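Local coordinates for protein Non-reducing end beta-L-arabinofuranosidase (Bacteroides thetaiotaomicron, PDB 5MQO) that probably hydrolyses glycosidic bonds as a family GH127 enzyme linked to the breakdown of plant pectin by a gut bacterium, at residues W327-A340 and A405-L417. Residues are numbered along the deposited sequence; the frame is centred on the assembly and turned at random.
Sequences WNDIVTRKMYVTGA and AELVETCLYNSVL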
# COMPACT_ATOMS: atom_id res chain seq x y z
N TRP A 327 0.17 -4.29 -15.09
CA TRP A 327 -0.56 -4.60 -13.86
C TRP A 327 -0.74 -6.10 -13.86
O TRP A 327 -0.39 -6.77 -12.91
CB TRP A 327 -1.91 -3.87 -13.79
CG TRP A 327 -2.74 -4.28 -12.62
CD1 TRP A 327 -2.68 -3.77 -11.36
CD2 TRP A 327 -3.74 -5.29 -12.60
NE1 TRP A 327 -3.59 -4.42 -10.54
CE2 TRP A 327 -4.25 -5.36 -11.28
CE3 TRP A 327 -4.27 -6.16 -13.57
CZ2 TRP A 327 -5.28 -6.27 -10.91
CZ3 TRP A 327 -5.29 -7.08 -13.19
CH2 TRP A 327 -5.77 -7.12 -11.88
N ASN A 328 -1.24 -6.61 -14.97
CA ASN A 328 -1.45 -8.01 -15.16
C ASN A 328 -0.20 -8.86 -14.88
O ASN A 328 -0.30 -9.87 -14.21
CB ASN A 328 -1.91 -8.25 -16.61
CG ASN A 328 -2.51 -9.62 -16.81
OD1 ASN A 328 -1.81 -10.59 -17.14
ND2 ASN A 328 -3.84 -9.71 -16.58
N ASP A 329 0.95 -8.43 -15.38
CA ASP A 329 2.25 -9.12 -15.18
C ASP A 329 2.62 -9.22 -13.69
O ASP A 329 2.90 -10.29 -13.17
CB ASP A 329 3.37 -8.37 -15.91
CG ASP A 329 4.70 -9.10 -15.83
OD1 ASP A 329 4.67 -10.35 -15.76
OD2 ASP A 329 5.77 -8.44 -15.85
N ILE A 330 2.58 -8.09 -13.02
CA ILE A 330 2.79 -8.04 -11.61
C ILE A 330 1.88 -9.01 -10.85
O ILE A 330 2.34 -9.83 -10.05
CB ILE A 330 2.54 -6.59 -11.08
CG1 ILE A 330 3.66 -5.64 -11.56
CG2 ILE A 330 2.48 -6.58 -9.57
CD1 ILE A 330 3.26 -4.18 -11.59
N VAL A 331 0.58 -8.92 -11.08
CA VAL A 331 -0.39 -9.50 -10.18
C VAL A 331 -0.56 -10.98 -10.43
O VAL A 331 -0.79 -11.75 -9.50
CB VAL A 331 -1.74 -8.74 -10.29
CG1 VAL A 331 -2.94 -9.58 -9.87
CG2 VAL A 331 -1.65 -7.46 -9.46
N THR A 332 -0.46 -11.40 -11.67
CA THR A 332 -0.62 -12.83 -11.96
C THR A 332 0.75 -13.58 -11.99
O THR A 332 0.79 -14.84 -12.05
CB THR A 332 -1.41 -12.99 -13.26
OG1 THR A 332 -0.61 -12.56 -14.36
CG2 THR A 332 -2.72 -12.17 -13.20
N ARG A 333 1.86 -12.85 -11.97
CA ARG A 333 3.16 -13.49 -12.21
C ARG A 333 4.31 -13.09 -11.33
O ARG A 333 5.26 -13.86 -11.25
CB ARG A 333 3.58 -13.37 -13.69
CG ARG A 333 2.46 -13.65 -14.69
CD ARG A 333 2.98 -14.04 -16.06
NE ARG A 333 3.92 -13.03 -16.53
CZ ARG A 333 4.71 -13.17 -17.59
NH1 ARG A 333 4.67 -14.27 -18.34
NH2 ARG A 333 5.55 -12.17 -17.92
N LYS A 334 4.26 -11.92 -10.69
CA LYS A 334 5.44 -11.38 -10.01
C LYS A 334 5.17 -10.71 -8.66
O LYS A 334 5.94 -9.85 -8.23
CB LYS A 334 6.12 -10.38 -10.93
CG LYS A 334 6.66 -11.00 -12.18
CD LYS A 334 7.46 -9.98 -12.97
CE LYS A 334 7.74 -10.48 -14.38
NZ LYS A 334 8.44 -9.40 -15.12
N MET A 335 4.09 -11.09 -7.97
CA MET A 335 3.70 -10.42 -6.73
C MET A 335 3.57 -11.47 -5.67
O MET A 335 2.95 -12.51 -5.90
CB MET A 335 2.37 -9.74 -6.90
CG MET A 335 1.84 -9.07 -5.65
SD MET A 335 0.31 -8.20 -6.00
CE MET A 335 -0.82 -9.57 -5.80
N TYR A 336 4.12 -11.17 -4.50
CA TYR A 336 3.91 -12.06 -3.37
C TYR A 336 2.44 -12.00 -2.89
O TYR A 336 1.74 -11.01 -3.10
CB TYR A 336 4.88 -11.73 -2.26
CG TYR A 336 6.27 -12.09 -2.63
CD1 TYR A 336 7.11 -11.20 -3.29
CD2 TYR A 336 6.77 -13.33 -2.30
CE1 TYR A 336 8.43 -11.54 -3.61
CE2 TYR A 336 8.07 -13.70 -2.62
CZ TYR A 336 8.91 -12.81 -3.27
OH TYR A 336 10.20 -13.20 -3.58
N VAL A 337 1.98 -13.07 -2.24
CA VAL A 337 0.60 -13.17 -1.72
C VAL A 337 0.17 -12.06 -0.74
O VAL A 337 -1.00 -11.82 -0.57
CB VAL A 337 0.38 -14.57 -1.10
CG1 VAL A 337 1.18 -14.69 0.19
CG2 VAL A 337 -1.10 -14.87 -0.87
N THR A 338 1.14 -11.39 -0.12
CA THR A 338 0.95 -10.21 0.71
C THR A 338 0.89 -8.88 -0.05
O THR A 338 0.79 -7.81 0.57
CB THR A 338 2.13 -10.09 1.70
OG1 THR A 338 3.37 -9.96 0.99
CG2 THR A 338 2.21 -11.32 2.59
N GLY A 339 0.98 -8.92 -1.37
CA GLY A 339 1.00 -7.70 -2.22
C GLY A 339 2.39 -7.11 -2.45
O GLY A 339 2.55 -6.17 -3.21
N ALA A 340 3.40 -7.70 -1.81
CA ALA A 340 4.73 -7.10 -1.81
C ALA A 340 5.38 -7.37 -3.14
O ALA A 340 5.02 -8.32 -3.82
CB ALA A 340 5.58 -7.62 -0.67
N ALA A 405 -9.25 -2.10 -6.28
CA ALA A 405 -9.47 -1.92 -4.85
C ALA A 405 -9.01 -3.10 -3.96
O ALA A 405 -8.53 -2.87 -2.83
CB ALA A 405 -10.93 -1.59 -4.56
N GLU A 406 -9.16 -4.33 -4.45
CA GLU A 406 -8.67 -5.53 -3.75
C GLU A 406 -7.17 -5.44 -3.44
O GLU A 406 -6.73 -5.70 -2.30
CB GLU A 406 -8.94 -6.77 -4.61
CG GLU A 406 -8.69 -8.12 -3.95
CD GLU A 406 -9.50 -8.36 -2.70
OE1 GLU A 406 -10.69 -7.99 -2.65
OE2 GLU A 406 -8.94 -8.93 -1.74
N LEU A 407 -6.40 -5.02 -4.44
CA LEU A 407 -4.96 -4.86 -4.31
C LEU A 407 -4.53 -3.76 -3.37
O LEU A 407 -3.53 -3.92 -2.65
CB LEU A 407 -4.31 -4.70 -5.69
CG LEU A 407 -4.23 -6.15 -6.22
CD1 LEU A 407 -4.60 -6.25 -7.66
CD2 LEU A 407 -2.86 -6.75 -5.97
N VAL A 408 -5.28 -2.66 -3.37
CA VAL A 408 -5.05 -1.61 -2.39
C VAL A 408 -5.18 -2.21 -0.99
O VAL A 408 -4.32 -1.96 -0.15
CB VAL A 408 -6.03 -0.41 -2.58
CG1 VAL A 408 -5.98 0.56 -1.41
CG2 VAL A 408 -5.69 0.36 -3.85
N GLU A 409 -6.21 -3.02 -0.74
CA GLU A 409 -6.43 -3.60 0.61
C GLU A 409 -5.35 -4.62 0.98
O GLU A 409 -4.75 -4.53 2.07
CB GLU A 409 -7.82 -4.26 0.75
CG GLU A 409 -8.27 -4.51 2.20
CD GLU A 409 -9.68 -5.10 2.30
OE1 GLU A 409 -9.88 -6.20 1.73
OE2 GLU A 409 -10.60 -4.45 2.87
N THR A 410 -5.12 -5.57 0.08
CA THR A 410 -4.09 -6.60 0.27
C THR A 410 -2.76 -5.97 0.65
O THR A 410 -2.16 -6.35 1.66
CB THR A 410 -3.91 -7.40 -1.02
OG1 THR A 410 -5.20 -7.89 -1.41
CG2 THR A 410 -2.90 -8.58 -0.87
N CYS A 411 -2.35 -4.96 -0.11
CA CYS A 411 -1.10 -4.26 0.15
C CYS A 411 -1.09 -3.57 1.51
O CYS A 411 -0.14 -3.74 2.31
CB CYS A 411 -0.79 -3.26 -0.98
SG CYS A 411 -0.28 -4.05 -2.53
N LEU A 412 -2.16 -2.84 1.79
CA LEU A 412 -2.25 -2.08 3.04
C LEU A 412 -2.09 -2.92 4.31
O LEU A 412 -1.27 -2.55 5.14
CB LEU A 412 -3.55 -1.25 3.10
CG LEU A 412 -3.74 -0.31 4.32
CD1 LEU A 412 -2.65 0.74 4.51
CD2 LEU A 412 -5.09 0.38 4.20
N TYR A 413 -2.86 -4.02 4.46
CA TYR A 413 -2.74 -4.88 5.66
C TYR A 413 -1.45 -5.74 5.66
O TYR A 413 -0.85 -5.95 6.70
CB TYR A 413 -3.95 -5.81 5.87
CG TYR A 413 -5.29 -5.15 6.19
CD1 TYR A 413 -5.66 -4.85 7.49
CD2 TYR A 413 -6.21 -4.90 5.19
CE1 TYR A 413 -6.91 -4.25 7.78
CE2 TYR A 413 -7.44 -4.32 5.47
CZ TYR A 413 -7.80 -4.00 6.76
OH TYR A 413 -9.03 -3.41 6.94
N ASN A 414 -1.00 -6.21 4.52
CA ASN A 414 -0.03 -7.32 4.53
C ASN A 414 1.42 -6.99 4.12
O ASN A 414 2.31 -7.78 4.43
CB ASN A 414 -0.55 -8.46 3.65
CG ASN A 414 -1.92 -8.88 4.05
OD1 ASN A 414 -2.10 -9.37 5.14
ND2 ASN A 414 -2.90 -8.62 3.22
N SER A 415 1.64 -5.89 3.40
CA SER A 415 2.99 -5.50 3.00
C SER A 415 3.34 -4.04 3.23
O SER A 415 4.42 -3.60 2.86
CB SER A 415 3.21 -5.88 1.55
OG SER A 415 2.20 -5.39 0.70
N VAL A 416 2.46 -3.29 3.88
CA VAL A 416 2.72 -1.89 4.26
C VAL A 416 2.66 -1.81 5.79
O VAL A 416 3.63 -1.39 6.44
CB VAL A 416 1.68 -0.96 3.61
CG1 VAL A 416 1.82 0.47 4.11
CG2 VAL A 416 1.83 -0.99 2.10
N LEU A 417 1.53 -2.23 6.36
CA LEU A 417 1.38 -2.30 7.80
C LEU A 417 2.42 -3.24 8.44
O LEU A 417 2.79 -3.06 9.61
CB LEU A 417 -0.05 -2.69 8.15
CG LEU A 417 -0.48 -2.83 9.61
CD1 LEU A 417 -0.35 -1.55 10.41
CD2 LEU A 417 -1.90 -3.33 9.65
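Leu407 spreads its two methyls against Trp327 and Val331 of helix 317-333 and Met335 of the following loop. Its CD1 meets the edge of the Trp327 indole, near the ring plane, with CZ2 at 3.3 Å, and touches Val331 CG2 tip to tip. CD2 rests against both SD and CE of Met335 (3.5 Å from each), whose side chain, extended through chi2, bends at chi3 (85°). Trp327 NE1 is hydrogen-bonded to Asn392 OD1. Beyond this apolar patch, the type I turn Tyr336-Gly339 abuts helix 402-416. Ser415 OG donates to Thr338 O (2.8 Å), 34° out of the carbonyl plane, and Asn414 CB packs on Thr338 CB (3.7 Å). At Gly339 a beta carbon would clash with Cys411 SG and jam against Thr338 O. At chi1 -53° Thr410 sets CG2 anti to its backbone N, facing Val337 O (3.8 Å), while OG1 hydrogen-bonds back to Glu406 O; replacement by alanine would probably leave a gap under the turn and cost Glu406 O its second donor, after Thr410 N. Helix 382-399 flanks both segments, and the Asn414 amide reaches Pro603 and Val605, tying the helical catalytic domain, consistent with the (alpha/alpha)6 barrel of GH127, to strand 604-609.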